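Local coordinates for protein acyl-coenzyme A oxidase acox-1.1 (Caenorhabditis elegans, PDB 5K3H) that catalyses the FAD-dependent desaturation of acyl-CoA esters to (2E)-enoyl-CoA, with release of hydrogen peroxide, in the first step of peroxisomal beta-oxidation, at residues 4-9 and 26-31; 101-106 and 622-627; 219-224 and 256-261; 489-494 and 570-575. All coordinates share one frame; numbering follows the deposited sequence.

Contact 1 (4-9 and 26-31); sequences LNKTIQ and DTHAMA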
loop_
_atom_site.group_PDB
_atom_site.type_symbol
_atom_site.label_atom_id
_atom_site.label_comp_id
_atom_site.label_asym_id
_atom_site.label_seq_id
_atom_site.Cartn_x
_atom_site.Cartn_y
_atom_site.Cartn_z
ATOM N N LEU B 4 -30.979 -4.944 -18.656
ATOM C CA LEU B 4 -29.938 -5.966 -18.568
ATOM C C LEU B 4 -29.170 -5.884 -17.237
ATOM O O LEU B 4 -28.821 -6.913 -16.647
ATOM C CB LEU B 4 -29.012 -5.820 -19.770
ATOM C CG LEU B 4 -29.697 -6.318 -21.067
ATOM C CD1 LEU B 4 -28.908 -5.980 -22.352
ATOM C CD2 LEU B 4 -30.014 -7.831 -20.998
ATOM N N ASN B 5 -28.898 -4.677 -16.742
ATOM C CA ASN B 5 -28.231 -4.520 -15.448
ATOM C C ASN B 5 -29.285 -4.579 -14.340
ATOM O O ASN B 5 -30.216 -3.764 -14.307
ATOM C CB ASN B 5 -27.407 -3.224 -15.405
ATOM C CG ASN B 5 -26.690 -3.016 -14.065
ATOM O OD1 ASN B 5 -27.330 -2.942 -13.009
ATOM N ND2 ASN B 5 -25.352 -2.927 -14.101
ATOM N N LYS B 6 -29.180 -5.588 -13.479
ATOM C CA LYS B 6 -30.193 -5.859 -12.464
ATOM C C LYS B 6 -29.983 -5.068 -11.187
ATOM O O LYS B 6 -30.732 -5.279 -10.224
ATOM C CB LYS B 6 -30.232 -7.359 -12.129
ATOM C CG LYS B 6 -30.599 -8.219 -13.312
ATOM C CD LYS B 6 -31.948 -7.801 -13.832
ATOM C CE LYS B 6 -32.453 -8.754 -14.871
ATOM N NZ LYS B 6 -31.710 -8.608 -16.150
ATOM N N THR B 7 -28.955 -4.214 -11.128
ATOM C CA THR B 7 -28.697 -3.422 -9.932
ATOM C C THR B 7 -29.353 -2.035 -9.970
ATOM O O THR B 7 -29.542 -1.425 -8.907
ATOM C CB THR B 7 -27.183 -3.332 -9.731
ATOM O OG1 THR B 7 -26.660 -4.662 -9.662
ATOM C CG2 THR B 7 -26.823 -2.599 -8.465
ATOM N N ILE B 8 -29.784 -1.566 -11.150
ATOM C CA ILE B 8 -30.441 -0.269 -11.260
ATOM C C ILE B 8 -31.694 -0.256 -10.390
ATOM O O ILE B 8 -32.467 -1.221 -10.377
ATOM C CB ILE B 8 -30.806 0.010 -12.731
ATOM C CG1 ILE B 8 -29.557 0.039 -13.623
ATOM C CG2 ILE B 8 -31.618 1.321 -12.887
ATOM C CD1 ILE B 8 -29.896 -0.043 -15.107
ATOM N N GLN B 9 -31.912 0.840 -9.664
ATOM C CA GLN B 9 -33.173 1.066 -8.969
ATOM C C GLN B 9 -33.667 2.477 -9.271
ATOM O O GLN B 9 -32.869 3.365 -9.583
ATOM C CB GLN B 9 -33.033 0.880 -7.449
ATOM C CG GLN B 9 -32.826 -0.556 -7.003
ATOM C CD GLN B 9 -32.755 -0.685 -5.496
ATOM O OE1 GLN B 9 -33.411 0.061 -4.763
ATOM N NE2 GLN B 9 -31.934 -1.618 -5.020
ATOM N N ASP B 26 -26.768 -9.560 -19.180
ATOM C CA ASP B 26 -27.590 -9.700 -17.979
ATOM C C ASP B 26 -26.694 -9.990 -16.769
ATOM O O ASP B 26 -26.045 -11.038 -16.705
ATOM C CB ASP B 26 -28.584 -10.837 -18.240
ATOM C CG ASP B 26 -29.421 -11.205 -17.030
ATOM O OD1 ASP B 26 -29.333 -10.545 -15.970
ATOM O OD2 ASP B 26 -30.176 -12.203 -17.132
ATOM N N THR B 27 -26.704 -9.101 -15.780
ATOM C CA THR B 27 -25.757 -9.251 -14.678
ATOM C C THR B 27 -26.112 -10.416 -13.754
ATOM O O THR B 27 -25.209 -10.958 -13.102
ATOM C CB THR B 27 -25.632 -7.941 -13.866
ATOM O OG1 THR B 27 -26.896 -7.567 -13.298
ATOM C CG2 THR B 27 -25.128 -6.796 -14.740
ATOM N N HIS B 28 -27.385 -10.842 -13.705
ATOM C CA HIS B 28 -27.707 -12.090 -13.005
ATOM C C HIS B 28 -26.981 -13.267 -13.646
ATOM O O HIS B 28 -26.551 -14.192 -12.943
ATOM C CB HIS B 28 -29.219 -12.377 -13.018
ATOM C CG HIS B 28 -30.030 -11.573 -12.047
ATOM N ND1 HIS B 28 -29.470 -10.825 -11.033
ATOM C CD2 HIS B 28 -31.370 -11.407 -11.944
ATOM C CE1 HIS B 28 -30.432 -10.231 -10.347
ATOM N NE2 HIS B 28 -31.593 -10.569 -10.879
ATOM N N ALA B 29 -26.896 -13.274 -14.991
ATOM C CA ALA B 29 -26.242 -14.356 -15.725
ATOM C C ALA B 29 -24.734 -14.311 -15.551
ATOM O O ALA B 29 -24.078 -15.358 -15.442
ATOM C CB ALA B 29 -26.611 -14.281 -17.209
ATOM N N MET B 30 -24.170 -13.106 -15.491
ATOM C CA MET B 30 -22.745 -12.976 -15.195
ATOM C C MET B 30 -22.447 -13.390 -13.766
ATOM O O MET B 30 -21.401 -13.988 -13.505
ATOM C CB MET B 30 -22.273 -11.533 -15.430
ATOM C CG MET B 30 -20.756 -11.347 -15.319
ATOM S SD MET B 30 -19.854 -12.287 -16.574
ATOM C CE MET B 30 -19.898 -11.145 -17.971
ATOM N N ALA B 31 -23.334 -13.043 -12.818
ATOM C CA ALA B 31 -23.173 -13.510 -11.438
ATOM C C ALA B 31 -23.111 -15.037 -11.358
ATOM O O ALA B 31 -22.266 -15.588 -10.646
ATOM C CB ALA B 31 -24.300 -12.969 -10.560
#
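On the tight side of this contact two hydrogen bonds grip T27, the first residue of helix 27-35: T27 N donates to L4 O at 3.2 Å, and T27 OG1, set between the backbone N and the carbonyl carbon (chi1 61°), accepts from K6 N at 3.0 Å, nearly straight (169°). On the looser, partly exposed side, K6 CG sits over the face of the H28 ring, 3.4 Å from its centroid and almost on the normal, a CH-pi contact. Bends at chi2 and chi4 bring K6 NZ to D26 OD1 at 3.1 Å, a weakly bonded salt bridge; NZ also donates to H3 O. D26 is the N-cap, its OD1 accepting weakly from H28 N. An alanine at H28 would remove the ring face and the ND1 bond to E619 and would probably leave the K6 chain less firmly placed. N5 OD1 accepts from T7 N in an Asx turn, while N5 ND2 bonds S613 and D616 of helix 590-616, and N5 and T7 touch R20 of helix 14-21.

Contact 2 (101-106 and 622-627); sequences LNNEVL and DRELRS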
loop_
_atom_site.group_PDB
_atom_site.type_symbol
_atom_site.label_atom_id
_atom_site.label_comp_id
_atom_site.label_asym_id
_atom_site.label_seq_id
_atom_site.Cartn_x
_atom_site.Cartn_y
_atom_site.Cartn_z
ATOM N N LEU B 101 -22.494 -15.524 3.980
ATOM C CA LEU B 101 -23.121 -15.071 5.215
ATOM C C LEU B 101 -22.125 -14.334 6.109
ATOM O O LEU B 101 -22.418 -13.244 6.616
ATOM C CB LEU B 101 -23.720 -16.280 5.949
ATOM C CG LEU B 101 -24.311 -16.131 7.354
ATOM C CD1 LEU B 101 -25.593 -15.307 7.362
ATOM C CD2 LEU B 101 -24.533 -17.518 7.960
ATOM N N ASN B 102 -20.923 -14.891 6.280
ATOM C CA ASN B 102 -19.938 -14.232 7.126
ATOM C C ASN B 102 -19.489 -12.896 6.532
ATOM O O ASN B 102 -19.282 -11.927 7.276
ATOM C CB ASN B 102 -18.752 -15.165 7.389
ATOM C CG ASN B 102 -19.054 -16.238 8.486
ATOM O OD1 ASN B 102 -20.046 -16.146 9.242
ATOM N ND2 ASN B 102 -18.203 -17.257 8.555
ATOM N N ASN B 103 -19.334 -12.815 5.201
ATOM C CA ASN B 103 -18.924 -11.549 4.571
ATOM C C ASN B 103 -19.939 -10.440 4.827
ATOM O O ASN B 103 -19.552 -9.300 5.101
ATOM C CB ASN B 103 -18.758 -11.716 3.058
ATOM C CG ASN B 103 -17.596 -12.586 2.676
ATOM O OD1 ASN B 103 -16.597 -12.675 3.388
ATOM N ND2 ASN B 103 -17.722 -13.250 1.530
ATOM N N GLU B 104 -21.240 -10.752 4.691
ATOM C CA GLU B 104 -22.308 -9.794 4.988
ATOM C C GLU B 104 -22.296 -9.396 6.458
ATOM O O GLU B 104 -22.340 -8.207 6.802
ATOM C CB GLU B 104 -23.678 -10.400 4.649
ATOM C CG GLU B 104 -24.065 -10.437 3.182
ATOM C CD GLU B 104 -25.044 -9.332 2.793
ATOM O OE1 GLU B 104 -25.588 -8.634 3.682
ATOM O OE2 GLU B 104 -25.219 -9.123 1.572
ATOM N N VAL B 105 -22.267 -10.384 7.346
ATOM C CA VAL B 105 -22.459 -10.136 8.771
ATOM C C VAL B 105 -21.144 -9.776 9.449
ATOM O O VAL B 105 -21.039 -8.726 10.083
ATOM C CB VAL B 105 -23.160 -11.359 9.425
ATOM C CG1 VAL B 105 -23.218 -11.263 10.944
ATOM C CG2 VAL B 105 -24.577 -11.471 8.900
ATOM N N LEU B 106 -20.098 -10.577 9.262
ATOM C CA LEU B 106 -18.876 -10.379 10.034
ATOM C C LEU B 106 -17.855 -9.485 9.334
ATOM O O LEU B 106 -17.075 -8.813 10.018
ATOM C CB LEU B 106 -18.256 -11.743 10.386
ATOM C CG LEU B 106 -19.112 -12.681 11.291
ATOM C CD1 LEU B 106 -18.526 -14.080 11.453
ATOM C CD2 LEU B 106 -19.392 -12.066 12.679
ATOM N N ASP B 622 -24.617 -3.130 -0.008
ATOM C CA ASP B 622 -23.963 -2.106 0.804
ATOM C C ASP B 622 -23.596 -2.645 2.171
ATOM O O ASP B 622 -22.529 -2.318 2.712
ATOM C CB ASP B 622 -24.870 -0.880 0.953
ATOM C CG ASP B 622 -24.817 0.016 -0.237
ATOM O OD1 ASP B 622 -23.873 -0.188 -1.031
ATOM O OD2 ASP B 622 -25.705 0.897 -0.396
ATOM N N ARG B 623 -24.462 -3.484 2.752
ATOM C CA ARG B 623 -24.131 -4.054 4.052
ATOM C C ARG B 623 -22.847 -4.876 3.978
ATOM O O ARG B 623 -22.092 -4.935 4.953
ATOM C CB ARG B 623 -25.299 -4.900 4.577
ATOM C CG ARG B 623 -26.516 -4.070 5.121
ATOM C CD ARG B 623 -27.499 -4.922 5.939
ATOM N NE ARG B 623 -27.524 -6.276 5.381
ATOM C CZ ARG B 623 -28.273 -6.654 4.341
ATOM N NH1 ARG B 623 -29.087 -5.784 3.745
ATOM N NH2 ARG B 623 -28.207 -7.905 3.901
ATOM N N GLU B 624 -22.565 -5.501 2.835
ATOM C CA GLU B 624 -21.304 -6.229 2.705
ATOM C C GLU B 624 -20.144 -5.304 2.358
ATOM O O GLU B 624 -19.054 -5.423 2.937
ATOM C CB GLU B 624 -21.426 -7.327 1.646
ATOM C CG GLU B 624 -20.154 -8.115 1.430
ATOM C CD GLU B 624 -20.293 -9.203 0.372
ATOM O OE1 GLU B 624 -21.397 -9.416 -0.151
ATOM O OE2 GLU B 624 -19.283 -9.847 0.050
ATOM N N LEU B 625 -20.356 -4.405 1.387
ATOM C CA LEU B 625 -19.263 -3.621 0.813
ATOM C C LEU B 625 -18.699 -2.619 1.811
ATOM O O LEU B 625 -17.490 -2.361 1.816
ATOM C CB LEU B 625 -19.745 -2.904 -0.452
ATOM C CG LEU B 625 -18.655 -2.302 -1.332
ATOM C CD1 LEU B 625 -17.757 -3.432 -1.750
ATOM C CD2 LEU B 625 -19.229 -1.623 -2.563
ATOM N N ARG B 626 -19.568 -1.981 2.593
ATOM C CA ARG B 626 -19.182 -1.130 3.713
ATOM C C ARG B 626 -18.447 0.134 3.278
ATOM O O ARG B 626 -17.593 0.650 4.007
ATOM C CB ARG B 626 -18.351 -1.918 4.719
ATOM C CG ARG B 626 -19.227 -2.771 5.606
ATOM C CD ARG B 626 -18.461 -3.786 6.434
ATOM N NE ARG B 626 -19.376 -4.532 7.296
ATOM C CZ ARG B 626 -19.886 -5.732 7.025
ATOM N NH1 ARG B 626 -19.556 -6.360 5.904
ATOM N NH2 ARG B 626 -20.723 -6.304 7.889
ATOM N N SER B 627 -18.797 0.690 2.122
ATOM C CA SER B 627 -18.112 1.857 1.586
ATOM C C SER B 627 -19.135 2.918 1.253
ATOM O O SER B 627 -20.132 2.623 0.588
ATOM C CB SER B 627 -17.309 1.513 0.329
ATOM O OG SER B 627 -16.852 2.684 -0.340
HETATM O O HOH W 1 -19.388 -12.605 -0.655
#
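R626 leaves the short helix 622-625 with a positive phi of 67°, and its side chain, extended from CG to NE, carries the guanidinium to the C-terminal end of helix 97-105. There R626 NH1 donates to N103 O at 3.0 Å, nearly along the C=O axis, while R626 NH2 donates to E104 O at 2.7 Å from above the carbonyl plane. One cation thus grips two carbonyls at a helix end, which probably suits the helix dipole. A leucine at R626 would remove both carbonyl bonds and the salt bridge to D59, and would probably loosen the junction. E104, bent at chi2, turns its carboxylate back to R623, E104 OE1 lying 2.7 Å from R623 NH2 in a salt bridge whose hydrogen bond is weak; OE2 is held by S621 and T48. N103 and E624 run side by side, joined by a water that accepts from N103 ND2 and donates to E624 OE2, which Y308 also binds. Helix 38-52 lies against E104, V105 and R623 through L51, and helix 300-319 touches N103 through Y308.

Contact 3 (219-224 and 256-261); sequences MVPLRD and NNYRIP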
loop_
_atom_site.group_PDB
_atom_site.type_symbol
_atom_site.label_atom_id
_atom_site.label_comp_id
_atom_site.label_asym_id
_atom_site.label_seq_id
_atom_site.Cartn_x
_atom_site.Cartn_y
_atom_site.Cartn_z
ATOM N N MET B 219 -3.106 -31.845 20.008
ATOM C CA MET B 219 -4.225 -31.121 20.588
ATOM C C MET B 219 -3.789 -30.624 21.956
ATOM O O MET B 219 -3.269 -31.399 22.758
ATOM C CB MET B 219 -5.461 -32.019 20.688
ATOM C CG MET B 219 -6.663 -31.343 21.325
ATOM S SD MET B 219 -7.213 -29.871 20.412
ATOM C CE MET B 219 -8.017 -30.672 19.044
ATOM N N VAL B 220 -3.936 -29.318 22.202
ATOM C CA VAL B 220 -3.428 -28.689 23.413
ATOM C C VAL B 220 -4.509 -27.832 24.061
ATOM O O VAL B 220 -4.994 -26.879 23.444
ATOM C CB VAL B 220 -2.175 -27.835 23.147
ATOM C CG1 VAL B 220 -1.636 -27.263 24.455
ATOM C CG2 VAL B 220 -1.110 -28.649 22.452
ATOM N N PRO B 221 -4.958 -28.152 25.281
ATOM C CA PRO B 221 -5.805 -27.209 26.023
ATOM C C PRO B 221 -4.988 -26.040 26.520
ATOM O O PRO B 221 -3.887 -26.213 27.056
ATOM C CB PRO B 221 -6.354 -28.036 27.189
ATOM C CG PRO B 221 -5.447 -29.182 27.324
ATOM C CD PRO B 221 -4.784 -29.433 25.995
ATOM N N LEU B 222 -5.551 -24.847 26.358
ATOM C CA LEU B 222 -4.873 -23.600 26.685
ATOM C C LEU B 222 -5.453 -22.893 27.892
ATOM O O LEU B 222 -4.703 -22.318 28.676
ATOM C CB LEU B 222 -4.939 -22.634 25.494
ATOM C CG LEU B 222 -4.510 -23.183 24.146
ATOM C CD1 LEU B 222 -4.822 -22.145 23.064
ATOM C CD2 LEU B 222 -3.041 -23.558 24.210
ATOM N N ARG B 223 -6.776 -22.879 28.018
ATOM C CA ARG B 223 -7.482 -22.179 29.079
ATOM C C ARG B 223 -8.543 -23.096 29.668
ATOM O O ARG B 223 -9.055 -23.999 28.998
ATOM C CB ARG B 223 -8.147 -20.892 28.571
ATOM C CG ARG B 223 -7.176 -19.831 28.091
ATOM C CD ARG B 223 -7.909 -18.735 27.324
ATOM N NE ARG B 223 -7.020 -17.665 26.877
ATOM C CZ ARG B 223 -6.782 -16.542 27.550
ATOM N NH1 ARG B 223 -7.385 -16.325 28.716
ATOM N NH2 ARG B 223 -5.949 -15.633 27.050
ATOM N N ASP B 224 -8.835 -22.877 30.945
ATOM C CA ASP B 224 -9.882 -23.626 31.623
ATOM C C ASP B 224 -11.234 -23.390 30.962
ATOM O O ASP B 224 -11.603 -22.250 30.674
ATOM C CB ASP B 224 -9.931 -23.224 33.087
ATOM C CG ASP B 224 -10.991 -23.975 33.850
ATOM O OD1 ASP B 224 -12.084 -23.394 34.097
ATOM O OD2 ASP B 224 -10.723 -25.151 34.184
ATOM N N ASN B 256 5.765 -23.972 29.732
ATOM C CA ASN B 256 6.777 -24.294 30.750
ATOM C C ASN B 256 6.568 -25.750 31.158
ATOM O O ASN B 256 5.824 -26.043 32.093
ATOM C CB ASN B 256 6.669 -23.351 31.952
ATOM C CG ASN B 256 7.790 -23.551 32.965
ATOM O OD1 ASN B 256 8.804 -24.205 32.676
ATOM N ND2 ASN B 256 7.640 -22.927 34.152
ATOM N N ASN B 257 7.226 -26.656 30.437
ATOM C CA ASN B 257 7.138 -28.103 30.665
ATOM C C ASN B 257 5.678 -28.540 30.865
ATOM O O ASN B 257 5.299 -29.104 31.897
ATOM C CB ASN B 257 8.036 -28.520 31.837
ATOM C CG ASN B 257 9.531 -28.408 31.496
ATOM O OD1 ASN B 257 10.005 -28.987 30.498
ATOM N ND2 ASN B 257 10.281 -27.650 32.312
ATOM N N TYR B 258 4.854 -28.248 29.847
ATOM C CA TYR B 258 3.403 -28.431 29.898
ATOM C C TYR B 258 3.022 -29.822 29.407
ATOM O O TYR B 258 3.288 -30.165 28.251
ATOM C CB TYR B 258 2.728 -27.359 29.044
ATOM C CG TYR B 258 1.217 -27.304 29.089
ATOM C CD1 TYR B 258 0.546 -26.727 30.155
ATOM C CD2 TYR B 258 0.467 -27.818 28.039
ATOM C CE1 TYR B 258 -0.845 -26.665 30.177
ATOM C CE2 TYR B 258 -0.908 -27.769 28.044
ATOM C CZ TYR B 258 -1.564 -27.192 29.112
ATOM O OH TYR B 258 -2.942 -27.149 29.098
ATOM N N ARG B 259 2.335 -30.590 30.258
ATOM C CA ARG B 259 2.103 -32.017 30.038
ATOM C C ARG B 259 0.713 -32.305 29.476
ATOM O O ARG B 259 -0.296 -31.832 30.016
ATOM C CB ARG B 259 2.299 -32.787 31.342
ATOM C CG ARG B 259 3.736 -32.797 31.806
ATOM C CD ARG B 259 3.973 -33.614 33.082
ATOM N NE ARG B 259 5.410 -33.753 33.280
ATOM C CZ ARG B 259 6.113 -34.847 32.994
ATOM N NH1 ARG B 259 5.517 -35.944 32.532
ATOM N NH2 ARG B 259 7.426 -34.838 33.185
ATOM N N ILE B 260 0.669 -33.093 28.400
ATOM C CA ILE B 260 -0.572 -33.550 27.772
ATOM C C ILE B 260 -0.474 -35.064 27.561
ATOM O O ILE B 260 0.647 -35.609 27.456
ATOM C CB ILE B 260 -0.863 -32.793 26.458
ATOM C CG1 ILE B 260 0.218 -33.047 25.406
ATOM C CG2 ILE B 260 -0.998 -31.298 26.704
ATOM C CD1 ILE B 260 -0.045 -32.344 24.087
ATOM N N PRO B 261 -1.604 -35.782 27.524
ATOM C CA PRO B 261 -1.557 -37.242 27.337
ATOM C C PRO B 261 -0.912 -37.643 26.018
ATOM O O PRO B 261 -0.868 -36.877 25.056
ATOM C CB PRO B 261 -3.035 -37.654 27.372
ATOM C CG PRO B 261 -3.732 -36.544 28.109
ATOM C CD PRO B 261 -2.957 -35.297 27.857
#
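Y258 is the main bump of this contact: with CG anti to the backbone N (chi1 -174°), its ring reaches from strand 258-261 to the end of strand 211-221. The axes of the short strand segments approach to 8.2 Å, their directions 125° apart, so side chains fill the gap between them. The Y258 ring settles into the hollow formed by V220 and P221, crossing V220 obliquely, with Y258 CE2 3.7 Å from V220 CG1 and Y258 OH 3.7 Å from P221 CG. I260 is the second bump: its CG1 takes the crowded place between N and carbonyl carbon (chi1 63°), laying CD1 against M219 O at 3.6 Å and V220 CG2 at 4.2 Å, while CG2 sits near P221 CD. L178 of strand 175-179 and V202 of strand 199-208 also touch V220, extending this packing in the beta domain. Beside the apolar packing, Y258 OH lies 2.4 Å from P221 O, a very short approach, which implies that hydroxyl and carbonyl are tightly paired in the model.

Contact 4 (489-494 and 570-575); sequences TEYIKT and HVNYEL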
loop_
_atom_site.group_PDB
_atom_site.type_symbol
_atom_site.label_atom_id
_atom_site.label_comp_id
_atom_site.label_asym_id
_atom_site.label_seq_id
_atom_site.Cartn_x
_atom_site.Cartn_y
_atom_site.Cartn_z
ATOM N N THR B 489 -4.665 -17.195 -29.127
ATOM C CA THR B 489 -3.605 -18.193 -29.066
ATOM C C THR B 489 -2.247 -17.627 -29.433
ATOM O O THR B 489 -1.235 -18.119 -28.927
ATOM C CB THR B 489 -3.951 -19.398 -29.956
ATOM O OG1 THR B 489 -3.877 -19.032 -31.336
ATOM C CG2 THR B 489 -5.375 -19.886 -29.655
ATOM N N GLU B 490 -2.176 -16.569 -30.240
ATOM C CA GLU B 490 -0.850 -16.000 -30.455
ATOM C C GLU B 490 -0.307 -15.321 -29.195
ATOM O O GLU B 490 0.907 -15.363 -28.953
ATOM C CB GLU B 490 -0.843 -15.044 -31.644
ATOM C CG GLU B 490 -1.265 -15.697 -32.968
ATOM C CD GLU B 490 -0.560 -17.027 -33.237
ATOM O OE1 GLU B 490 -1.198 -17.905 -33.833
ATOM O OE2 GLU B 490 0.630 -17.203 -32.872
ATOM N N TYR B 491 -1.181 -14.733 -28.361
ATOM C CA TYR B 491 -0.744 -14.183 -27.073
ATOM C C TYR B 491 -0.320 -15.290 -26.112
ATOM O O TYR B 491 0.669 -15.151 -25.386
ATOM C CB TYR B 491 -1.858 -13.338 -26.440
ATOM C CG TYR B 491 -2.091 -12.009 -27.107
ATOM C CD1 TYR B 491 -2.924 -11.909 -28.212
ATOM C CD2 TYR B 491 -1.474 -10.856 -26.637
ATOM C CE1 TYR B 491 -3.132 -10.678 -28.860
ATOM C CE2 TYR B 491 -1.672 -9.618 -27.262
ATOM C CZ TYR B 491 -2.510 -9.527 -28.377
ATOM O OH TYR B 491 -2.726 -8.304 -28.998
ATOM N N ILE B 492 -1.096 -16.367 -26.043
ATOM C CA ILE B 492 -0.733 -17.482 -25.177
ATOM C C ILE B 492 0.622 -18.051 -25.594
ATOM O O ILE B 492 1.519 -18.239 -24.761
ATOM C CB ILE B 492 -1.852 -18.539 -25.181
ATOM C CG1 ILE B 492 -3.101 -17.956 -24.493
ATOM C CG2 ILE B 492 -1.426 -19.764 -24.425
ATOM C CD1 ILE B 492 -4.310 -18.883 -24.435
ATOM N N LYS B 493 0.822 -18.267 -26.899
ATOM C CA LYS B 493 2.118 -18.780 -27.355
ATOM C C LYS B 493 3.256 -17.816 -27.059
ATOM O O LYS B 493 4.392 -18.251 -26.853
ATOM C CB LYS B 493 2.100 -19.091 -28.855
ATOM C CG LYS B 493 1.230 -20.266 -29.222
ATOM C CD LYS B 493 1.597 -20.761 -30.603
ATOM C CE LYS B 493 1.433 -19.663 -31.648
ATOM N NZ LYS B 493 2.336 -19.842 -32.838
ATOM N N THR B 494 2.979 -16.510 -27.052
ATOM C CA THR B 494 4.009 -15.520 -26.740
ATOM C C THR B 494 4.366 -15.542 -25.251
ATOM O O THR B 494 5.549 -15.475 -24.897
ATOM C CB THR B 494 3.529 -14.141 -27.200
ATOM O OG1 THR B 494 3.306 -14.188 -28.613
ATOM C CG2 THR B 494 4.538 -13.049 -26.910
ATOM N N HIS B 570 -6.865 -8.035 -20.863
ATOM C CA HIS B 570 -5.915 -8.701 -19.981
ATOM C C HIS B 570 -4.637 -9.080 -20.723
ATOM O O HIS B 570 -3.528 -8.742 -20.287
ATOM C CB HIS B 570 -6.594 -9.932 -19.359
ATOM C CG HIS B 570 -5.788 -10.624 -18.296
ATOM N ND1 HIS B 570 -5.413 -10.010 -17.121
ATOM C CD2 HIS B 570 -5.325 -11.895 -18.218
ATOM C CE1 HIS B 570 -4.728 -10.861 -16.378
ATOM N NE2 HIS B 570 -4.665 -12.014 -17.018
ATOM N N VAL B 571 -4.757 -9.806 -21.837
ATOM C CA VAL B 571 -3.537 -10.297 -22.476
ATOM C C VAL B 571 -2.696 -9.140 -23.014
ATOM O O VAL B 571 -1.464 -9.183 -22.950
ATOM C CB VAL B 571 -3.867 -11.335 -23.569
ATOM C CG1 VAL B 571 -4.484 -12.583 -22.958
ATOM C CG2 VAL B 571 -4.812 -10.733 -24.625
ATOM N N ASN B 572 -3.327 -8.052 -23.471
ATOM C CA ASN B 572 -2.536 -6.911 -23.943
ATOM C C ASN B 572 -1.899 -6.131 -22.798
ATOM O O ASN B 572 -0.748 -5.693 -22.911
ATOM C CB ASN B 572 -3.384 -5.986 -24.809
ATOM C CG ASN B 572 -3.565 -6.529 -26.197
ATOM O OD1 ASN B 572 -2.620 -6.522 -26.994
ATOM N ND2 ASN B 572 -4.784 -6.968 -26.521
ATOM N N TYR B 573 -2.639 -5.913 -21.703
ATOM C CA TYR B 573 -2.054 -5.238 -20.547
ATOM C C TYR B 573 -0.918 -6.057 -19.946
ATOM O O TYR B 573 0.163 -5.531 -19.656
ATOM C CB TYR B 573 -3.129 -4.989 -19.505
ATOM C CG TYR B 573 -2.646 -4.184 -18.334
ATOM C CD1 TYR B 573 -2.662 -2.791 -18.380
ATOM C CD2 TYR B 573 -2.151 -4.799 -17.198
ATOM C CE1 TYR B 573 -2.225 -2.037 -17.313
ATOM C CE2 TYR B 573 -1.709 -4.045 -16.127
ATOM C CZ TYR B 573 -1.757 -2.669 -16.197
ATOM O OH TYR B 573 -1.325 -1.909 -15.144
ATOM N N GLU B 574 -1.156 -7.355 -19.729
ATOM C CA GLU B 574 -0.133 -8.197 -19.128
ATOM C C GLU B 574 1.070 -8.346 -20.051
ATOM O O GLU B 574 2.211 -8.391 -19.583
ATOM C CB GLU B 574 -0.730 -9.560 -18.772
ATOM C CG GLU B 574 -1.893 -9.499 -17.768
ATOM C CD GLU B 574 -1.485 -8.918 -16.410
ATOM O OE1 GLU B 574 -0.377 -9.263 -15.926
ATOM O OE2 GLU B 574 -2.271 -8.127 -15.811
ATOM N N LEU B 575 0.848 -8.426 -21.367
ATOM C CA LEU B 575 1.987 -8.526 -22.282
ATOM C C LEU B 575 2.801 -7.237 -22.307
ATOM O O LEU B 575 4.038 -7.281 -22.290
ATOM C CB LEU B 575 1.532 -8.901 -23.693
ATOM C CG LEU B 575 2.639 -9.048 -24.763
ATOM C CD1 LEU B 575 3.768 -10.037 -24.339
ATOM C CD2 LEU B 575 2.022 -9.431 -26.137
#
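Segments 489-494 and 570-575 are helical and run in roughly the same direction, their axes 10.5 Å apart at closest approach and inclined by 30°. Y491 spans the gap, its CG anti to the carbonyl carbon (chi1 -73°), which sends the ring out to the other helix. V571 CG2 comes over one face, offset toward the rim, and makes a CH-pi contact 4.0 Å from the Y491 ring centroid. L575 CD2 adds a second apolar touch, 3.8 Å from Y491 CD2, the side chains crossing at about a right angle. At the ring tip, Y491 OH donates to N572 OD1 at 2.7 Å, in the carbonyl plane and on a lone pair, with the amide turned 80° from the ring. N572 ND2 donates to H568 O one turn earlier, so both ends of the amide are used and its orientation is likely fixed. On the C-terminal side of segment 489-494, T494 CG2 lies 4.0 Å from L575 CD1, while its OG1 bonds E490 O and S478. The L575 side chain lies about 8 Å from that of Y581, an ATP-site residue. In this C-terminal helical domain, Y595 and V596 of helix 590-616 cover Y491, N572 and L575, and V544 of helix 520-553 covers V571.

How the contacts relate
From the N terminus, contact 1 closes first, a short loop holding helix 14-21 that folds the leading segment back on the start of helix 27-35. Contact 2 opens next and closes last, joining helix 97-105 of the N-terminal helical region to helix 622-625 near the C-terminal end. Within that long span lie contacts 3 and 4, in series: contact 3 ties two strands of the beta domain, and contact 4 pairs two helices of the C-terminal helical domain. Contacts 3 and 4 are about 55 Å apart between centres, on opposite sides of the chain's centre. Contacts 1 and 2 are neighbours, with centres about 20 Å apart, yet do not touch.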